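Local coordinates for S-locus protein 11 (Brassica rapa subsp. oleifera, PDB 5GYY) that probably acts as the secreted pollen ligand of the S-receptor kinase, the stigma receptor of self-incompatibility, to which it is bound here, at residues H11-S15 and A29-N33; N14-C19 and C44-T50. The contacts are given in a common frame with arbitrary orientation. Residues are numbered along the deposited sequence.

In the fold
Both contacts build on strand 9-16, an outer strand of the three-stranded antiparallel sheet in this defensin-like, knottin-type chain. Interaction 1 packs one face of that strand against helix 23-35 in the interior, its centre about 6 Å from the centre of the chain. Interaction 2 has its centre about 13 Å from the chain centre, where the same strand runs out into a turn that meets the loop joining strands 41-45 and 50-57; the disulfide Cys19-Cys44 ties the turn to strand 41-45. The two contact centres are 12 Å apart, and Asn14 and Ser15 belong to both. Asn14 ND2 is hydrogen-bonded to the backbone of one SRK9 chain, and Phe48 meets an aromatic side chain of an SRK9 chain edge-to-face.

Interaction 1. Residues H11-S15 and A29-N33; sequences HRLNS and AFYTN
A helix lies across an extended strand, held by alternate side chains. Residues 11-15 have beta backbone angles, whereas 29-33 are alpha-helical, with Asn33 N hydrogen-bonded to Ala29 O at 2.9 Å. The axes approach to 9.8 Å, their directions 107° apart; Leu13 and Tyr31 have the nearest CA atoms, 7.5 Å apart. His11, Leu13 and Ser15 direct their CA-CB bonds toward the helix, while Arg12 and Asn14 point away. Leu13 (m, t) sits centrally: its CB is 3.7 Å from Phe30 CE2, and its CD1 is 3.7 Å from Tyr31 CA. Phe30 (chi1 t, chi2 22°) aims at the strand, bringing CE2 within 4.4 Å of Ser15 OG. Tyr31 (chi1 t, chi2 79°) leaves the helix sideways, yet its ring swings nearer and presents an edge to the face of His11 (chi1 t, chi2 128°). This T-shaped pair has centroids 5.2 Å apart and planes at 80°, with His11 ND1 3.7 Å from Tyr31 CE1. Backbone hydrogen bonds of His11 and Leu13 with Cys55 and Cys53 place this strand in the sheet, onto whose face the helix packs as in defensin-like proteins. Between these segments the adhesion is apolar and aromatic, depending on side-chain shape rather than hydrogen bonding.

Interaction 2. Residues N14-C19 and C44-T50; sequences NSGGSC and CTSPFRT
Strand 14-16 gives way to a turn at Gly17-Cys19, while 44-45 leads through the loop 46-49 back into a strand at Thr50. Gly16 faces Thr50 as an antiparallel non-hydrogen-bonded pair, CA atoms 4.4 Å apart; the CA atoms of Ser18 and Ser46 are 5.1 Å apart. Gly17 N donates to Arg49 O (2.8 Å, 157°), and Thr50 CA makes a CA-H...O contact with Ser15 O at 3.4 Å. Gly17 has phi/psi 117/-148, where a CB would jam against the preceding carbonyl. Phe48 and Arg49 have backbone angles in the left-handed helical region (56/34 and 53/34), and the loop is closed by Thr50 N to Pro47 O (3.1 Å) and Thr50 OG1 to Phe48 O (3.0 Å). Among the side chains, Thr50 (m) puts CG2 3.3 Å from Ser15 O. Arg49 (t, t, p) lays its guanidinium against the Gly16-Gly17 backbone. Ser46 OG lies 3.0 Å from Ser18 CA. Cys19 (m) and Cys44 (t) join SG to SG at 2.1 Å, chi3 -109°. Phe48 and Pro47 pack on a chain of S-receptor kinase SRK9. A disulfide tying the turn after the first strand to an outer strand fits the cystine-rich, knottin-clan SCRL fold.

Interaction 1. Residues H11-S15 and A29-N33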
ATOM      1  N   HIS C  11      -6.553  24.916   5.048  1.00 30.80           N
ATOM      2  CA  HIS C  11      -6.259  24.676   3.636  1.00 29.98           C
ATOM      3  C   HIS C  11      -5.483  23.359   3.460  1.00 27.47           C
ATOM      4  O   HIS C  11      -4.558  23.049   4.215  1.00 27.28           O
ATOM      5  CB  HIS C  11      -5.481  25.858   3.053  1.00 28.69           C
ATOM      6  CG  HIS C  11      -5.334  25.827   1.563  1.00 30.70           C
ATOM      7  ND1 HIS C  11      -5.670  26.898   0.764  1.00 27.96           N
ATOM      8  CD2 HIS C  11      -4.849  24.874   0.730  1.00 31.16           C
ATOM      9  CE1 HIS C  11      -5.410  26.601  -0.498  1.00 26.72           C
ATOM     10  NE2 HIS C  11      -4.915  25.378  -0.545  1.00 23.89           N
ATOM     11  N   ARG C  12      -5.894  22.591   2.463  1.00 21.81           N
ATOM     12  CA  ARG C  12      -5.457  21.225   2.265  1.00 20.20           C
ATOM     13  C   ARG C  12      -4.622  21.055   1.011  1.00 22.79           C
ATOM     14  O   ARG C  12      -5.035  21.440  -0.076  1.00 26.91           O
ATOM     15  CB  ARG C  12      -6.689  20.361   2.156  1.00 29.49           C
ATOM     16  CG  ARG C  12      -6.449  18.924   1.833  1.00 43.17           C
ATOM     17  CD  ARG C  12      -7.783  18.262   1.949  1.00 52.84           C
ATOM     18  NE  ARG C  12      -8.172  18.217   3.353  1.00 58.55           N
ATOM     19  CZ  ARG C  12      -9.352  18.600   3.815  1.00 52.57           C
ATOM     20  NH1 ARG C  12     -10.250  19.111   2.987  1.00 43.60           N
ATOM     21  NH2 ARG C  12      -9.615  18.511   5.111  1.00 53.74           N
ATOM     22  N   LEU C  13      -3.434  20.486   1.173  1.00 21.20           N
ATOM     23  CA  LEU C  13      -2.553  20.223   0.045  1.00 16.57           C
ATOM     24  C   LEU C  13      -2.019  18.799   0.177  1.00 15.09           C
ATOM     25  O   LEU C  13      -1.272  18.494   1.101  1.00 22.57           O
ATOM     26  CB  LEU C  13      -1.426  21.255   0.002  1.00 22.79           C
ATOM     27  CG  LEU C  13      -1.949  22.699  -0.119  1.00 26.27           C
ATOM     28  CD1 LEU C  13      -0.852  23.723   0.055  1.00 24.85           C
ATOM     29  CD2 LEU C  13      -2.681  22.924  -1.448  1.00 27.33           C
ATOM     30  N   ASN C  14      -2.440  17.920  -0.725  1.00  8.08           N
ATOM     31  CA  ASN C  14      -2.058  16.518  -0.645  1.00 14.35           C
ATOM     32  C   ASN C  14      -1.335  16.113  -1.924  1.00 17.20           C
ATOM     33  O   ASN C  14      -1.634  16.637  -2.987  1.00 13.27           O
ATOM     34  CB  ASN C  14      -3.285  15.619  -0.434  1.00 13.89           C
ATOM     35  CG  ASN C  14      -4.157  16.057   0.751  1.00 14.41           C
ATOM     36  OD1 ASN C  14      -3.674  16.692   1.694  1.00 10.35           O
ATOM     37  ND2 ASN C  14      -5.461  15.733   0.687  1.00  4.98           N
ATOM     38  N   SER C  15      -0.369  15.203  -1.816  1.00 21.29           N
ATOM     39  CA  SER C  15       0.314  14.659  -2.995  1.00 21.71           C
ATOM     40  C   SER C  15       1.098  13.388  -2.655  1.00 14.00           C
ATOM     41  O   SER C  15       1.300  13.086  -1.478  1.00 19.24           O
ATOM     42  CB  SER C  15       1.221  15.718  -3.620  1.00 18.19           C
ATOM     43  OG  SER C  15       2.180  16.153  -2.678  1.00 28.74           O
ATOM     44  N   ALA C  29       6.082  25.922   2.741  1.00 13.72           N
ATOM     45  CA  ALA C  29       6.702  26.442   1.539  1.00 19.57           C
ATOM     46  C   ALA C  29       5.815  26.107   0.334  1.00 22.22           C
ATOM     47  O   ALA C  29       5.633  26.938  -0.554  1.00 21.59           O
ATOM     48  CB  ALA C  29       8.116  25.833   1.364  1.00  1.68           C
ATOM     49  N   PHE C  30       5.274  24.883   0.333  1.00 20.70           N
ATOM     50  CA  PHE C  30       4.350  24.386  -0.683  1.00 21.81           C
ATOM     51  C   PHE C  30       3.123  25.299  -0.738  1.00 21.83           C
ATOM     52  O   PHE C  30       2.691  25.717  -1.818  1.00 20.57           O
ATOM     53  CB  PHE C  30       3.939  22.942  -0.342  1.00 16.89           C
ATOM     54  CG  PHE C  30       3.128  22.243  -1.420  1.00 14.00           C
ATOM     55  CD1 PHE C  30       3.174  22.654  -2.743  1.00 16.44           C
ATOM     56  CD2 PHE C  30       2.316  21.159  -1.093  1.00 18.13           C
ATOM     57  CE1 PHE C  30       2.426  21.993  -3.735  1.00 11.20           C
ATOM     58  CE2 PHE C  30       1.574  20.497  -2.064  1.00 17.62           C
ATOM     59  CZ  PHE C  30       1.631  20.917  -3.392  1.00  9.15           C
ATOM     60  N   TYR C  31       2.593  25.639   0.434  1.00 20.26           N
ATOM     61  CA  TYR C  31       1.440  26.527   0.515  1.00 14.10           C
ATOM     62  C   TYR C  31       1.743  27.889  -0.095  1.00 15.51           C
ATOM     63  O   TYR C  31       1.012  28.359  -0.977  1.00 13.26           O
ATOM     64  CB  TYR C  31       0.954  26.683   1.956  1.00 15.61           C
ATOM     65  CG  TYR C  31      -0.160  27.707   2.104  1.00 24.98           C
ATOM     66  CD1 TYR C  31      -1.474  27.386   1.771  1.00 25.61           C
ATOM     67  CD2 TYR C  31       0.104  28.995   2.572  1.00 26.51           C
ATOM     68  CE1 TYR C  31      -2.492  28.317   1.891  1.00 33.02           C
ATOM     69  CE2 TYR C  31      -0.912  29.938   2.702  1.00 28.16           C
ATOM     70  CZ  TYR C  31      -2.208  29.591   2.359  1.00 33.21           C
ATOM     71  OH  TYR C  31      -3.222  30.509   2.485  1.00 29.42           O
ATOM     72  N   THR C  32       2.830  28.507   0.358  1.00 13.06           N
ATOM     73  CA  THR C  32       3.230  29.808  -0.159  1.00 20.66           C
ATOM     74  C   THR C  32       3.376  29.785  -1.677  1.00 27.25           C
ATOM     75  O   THR C  32       2.886  30.674  -2.375  1.00 28.38           O
ATOM     76  CB  THR C  32       4.540  30.259   0.462  1.00 20.16           C
ATOM     77  OG1 THR C  32       4.383  30.298   1.885  1.00 31.24           O
ATOM     78  CG2 THR C  32       4.930  31.642  -0.059  1.00 11.40           C
ATOM     79  N   ASN C  33       4.042  28.752  -2.183  1.00 26.12           N
ATOM     80  CA  ASN C  33       4.196  28.577  -3.617  1.00 23.47           C
ATOM     81  C   ASN C  33       2.857  28.500  -4.372  1.00 17.46           C
ATOM     82  O   ASN C  33       2.758  28.934  -5.524  1.00 15.32           O
ATOM     83  CB  ASN C  33       5.038  27.335  -3.900  1.00 29.55           C
ATOM     84  CG  ASN C  33       4.710  26.718  -5.223  1.00 34.79           C
ATOM     85  OD1 ASN C  33       3.865  25.827  -5.307  1.00 36.30           O
ATOM     86  ND2 ASN C  33       5.338  27.218  -6.281  1.00 43.29           N
TER

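Interaction 2. Residues N14-C19 and C44-T50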
ATOM      1  N   ASN C  14      -2.440  17.920  -0.725  1.00  8.08           N
ATOM      2  CA  ASN C  14      -2.058  16.518  -0.645  1.00 14.35           C
ATOM      3  C   ASN C  14      -1.335  16.113  -1.924  1.00 17.20           C
ATOM      4  O   ASN C  14      -1.634  16.637  -2.987  1.00 13.27           O
ATOM      5  CB  ASN C  14      -3.285  15.619  -0.434  1.00 13.89           C
ATOM      6  CG  ASN C  14      -4.157  16.057   0.751  1.00 14.41           C
ATOM      7  OD1 ASN C  14      -3.674  16.692   1.694  1.00 10.35           O
ATOM      8  ND2 ASN C  14      -5.461  15.733   0.687  1.00  4.98           N
ATOM      9  N   SER C  15      -0.369  15.203  -1.816  1.00 21.29           N
ATOM     10  CA  SER C  15       0.314  14.659  -2.995  1.00 21.71           C
ATOM     11  C   SER C  15       1.098  13.388  -2.655  1.00 14.00           C
ATOM     12  O   SER C  15       1.300  13.086  -1.478  1.00 19.24           O
ATOM     13  CB  SER C  15       1.221  15.718  -3.620  1.00 18.19           C
ATOM     14  OG  SER C  15       2.180  16.153  -2.678  1.00 28.74           O
ATOM     15  N   GLY C  16       1.546  12.661  -3.681  1.00  3.25           N
ATOM     16  CA  GLY C  16       2.293  11.427  -3.478  1.00  9.62           C
ATOM     17  C   GLY C  16       3.570  11.665  -2.677  1.00  1.97           C
ATOM     18  O   GLY C  16       4.151  12.744  -2.726  1.00 15.34           O
ATOM     19  N   GLY C  17       3.991  10.675  -1.908  1.00 10.28           N
ATOM     20  CA  GLY C  17       5.230  10.813  -1.147  1.00  9.12           C
ATOM     21  C   GLY C  17       5.066  10.769   0.369  1.00 19.54           C
ATOM     22  O   GLY C  17       4.176  10.092   0.900  1.00 16.52           O
ATOM     23  N   SER C  18       5.929  11.491   1.076  1.00  9.39           N
ATOM     24  CA  SER C  18       5.885  11.473   2.524  1.00  6.74           C
ATOM     25  C   SER C  18       6.250  12.821   3.130  1.00 10.96           C
ATOM     26  O   SER C  18       6.654  13.734   2.426  1.00 15.49           O
ATOM     27  CB  SER C  18       6.798  10.376   3.097  1.00 17.92           C
ATOM     28  OG  SER C  18       8.134  10.547   2.652  1.00 27.51           O
ATOM     29  N   CYS C  19       6.105  12.920   4.450  1.00 19.60           N
ATOM     30  CA  CYS C  19       6.427  14.135   5.197  1.00 18.57           C
ATOM     31  C   CYS C  19       7.923  14.409   5.247  1.00 19.13           C
ATOM     32  O   CYS C  19       8.367  15.521   4.944  1.00 18.18           O
ATOM     33  CB  CYS C  19       5.893  14.028   6.624  1.00 14.58           C
ATOM     34  SG  CYS C  19       4.171  14.333   6.721  1.00 38.15           S
ATOM     35  N   CYS C  44       1.648  18.253   8.917  1.00 24.35           N
ATOM     36  CA  CYS C  44       1.928  17.286   7.864  1.00 17.55           C
ATOM     37  C   CYS C  44       1.790  15.861   8.394  1.00  9.28           C
ATOM     38  O   CYS C  44       2.296  15.560   9.452  1.00 15.97           O
ATOM     39  CB  CYS C  44       3.344  17.490   7.323  1.00 20.08           C
ATOM     40  SG  CYS C  44       3.834  16.262   6.110  1.00 30.27           S
ATOM     41  N   THR C  45       1.090  14.991   7.671  1.00 10.69           N
ATOM     42  CA  THR C  45       1.068  13.565   8.010  1.00  4.09           C
ATOM     43  C   THR C  45       1.166  12.735   6.725  1.00 11.22           C
ATOM     44  O   THR C  45       0.930  13.243   5.624  1.00 13.46           O
ATOM     45  CB  THR C  45      -0.190  13.148   8.802  1.00  7.64           C
ATOM     46  OG1 THR C  45      -0.002  11.847   9.370  1.00  9.28           O
ATOM     47  CG2 THR C  45      -1.418  13.125   7.897  1.00  2.04           C
ATOM     48  N   SER C  46       1.471  11.451   6.857  1.00 11.04           N
ATOM     49  CA  SER C  46       1.974  10.725   5.698  1.00 18.86           C
ATOM     50  C   SER C  46       1.564   9.249   5.505  1.00 16.76           C
ATOM     51  O   SER C  46       2.399   8.424   5.119  1.00 14.58           O
ATOM     52  CB  SER C  46       3.502  10.820   5.719  1.00 21.14           C
ATOM     53  OG  SER C  46       4.018  10.296   4.533  1.00 38.84           O
ATOM     54  N   PRO C  47       0.299   8.895   5.784  1.00 12.53           N
ATOM     55  CA  PRO C  47      -0.061   7.503   5.499  1.00  8.80           C
ATOM     56  C   PRO C  47      -0.409   7.314   4.024  1.00  3.28           C
ATOM     57  O   PRO C  47      -0.462   8.296   3.270  1.00  4.23           O
ATOM     58  CB  PRO C  47      -1.324   7.317   6.334  1.00  7.75           C
ATOM     59  CG  PRO C  47      -1.976   8.630   6.234  1.00  9.51           C
ATOM     60  CD  PRO C  47      -0.855   9.645   6.299  1.00 10.21           C
ATOM     61  N   PHE C  48      -0.612   6.063   3.616  1.00  8.28           N
ATOM     62  CA  PHE C  48      -1.045   5.740   2.253  1.00 12.07           C
ATOM     63  C   PHE C  48      -0.113   6.296   1.162  1.00  9.40           C
ATOM     64  O   PHE C  48      -0.574   6.659   0.089  1.00 11.87           O
ATOM     65  CB  PHE C  48      -2.489   6.245   2.025  1.00 12.75           C
ATOM     66  CG  PHE C  48      -3.470   5.838   3.115  1.00 10.45           C
ATOM     67  CD1 PHE C  48      -3.401   4.579   3.706  1.00 12.62           C
ATOM     68  CD2 PHE C  48      -4.426   6.736   3.578  1.00  7.17           C
ATOM     69  CE1 PHE C  48      -4.294   4.212   4.703  1.00 13.75           C
ATOM     70  CE2 PHE C  48      -5.320   6.379   4.569  1.00  5.23           C
ATOM     71  CZ  PHE C  48      -5.259   5.119   5.135  1.00 11.18           C
ATOM     72  N   ARG C  49       1.189   6.343   1.434  1.00 11.09           N
ATOM     73  CA  ARG C  49       2.193   6.872   0.487  1.00 21.52           C
ATOM     74  C   ARG C  49       1.864   8.289  -0.036  1.00 20.15           C
ATOM     75  O   ARG C  49       2.188   8.654  -1.185  1.00 12.27           O
ATOM     76  CB  ARG C  49       2.414   5.901  -0.690  1.00 25.08           C
ATOM     77  CG  ARG C  49       3.771   6.066  -1.375  1.00 31.65           C
ATOM     78  CD  ARG C  49       3.920   5.229  -2.651  1.00 43.55           C
ATOM     79  NE  ARG C  49       3.070   5.676  -3.759  1.00 51.80           N
ATOM     80  CZ  ARG C  49       3.076   6.904  -4.279  1.00 49.84           C
ATOM     81  NH1 ARG C  49       3.886   7.823  -3.796  1.00 54.84           N
ATOM     82  NH2 ARG C  49       2.266   7.220  -5.282  1.00 42.55           N
ATOM     83  N   THR C  50       1.244   9.086   0.832  1.00 20.72           N
ATOM     84  CA  THR C  50       0.749  10.417   0.482  1.00 19.53           C
ATOM     85  C   THR C  50       1.128  11.411   1.567  1.00 11.55           C
ATOM     86  O   THR C  50       1.038  11.098   2.732  1.00  9.00           O
ATOM     87  CB  THR C  50      -0.790  10.393   0.355  1.00 15.21           C
ATOM     88  OG1 THR C  50      -1.151   9.465  -0.673  1.00 20.75           O
ATOM     89  CG2 THR C  50      -1.353  11.786   0.023  1.00  1.84           C
TER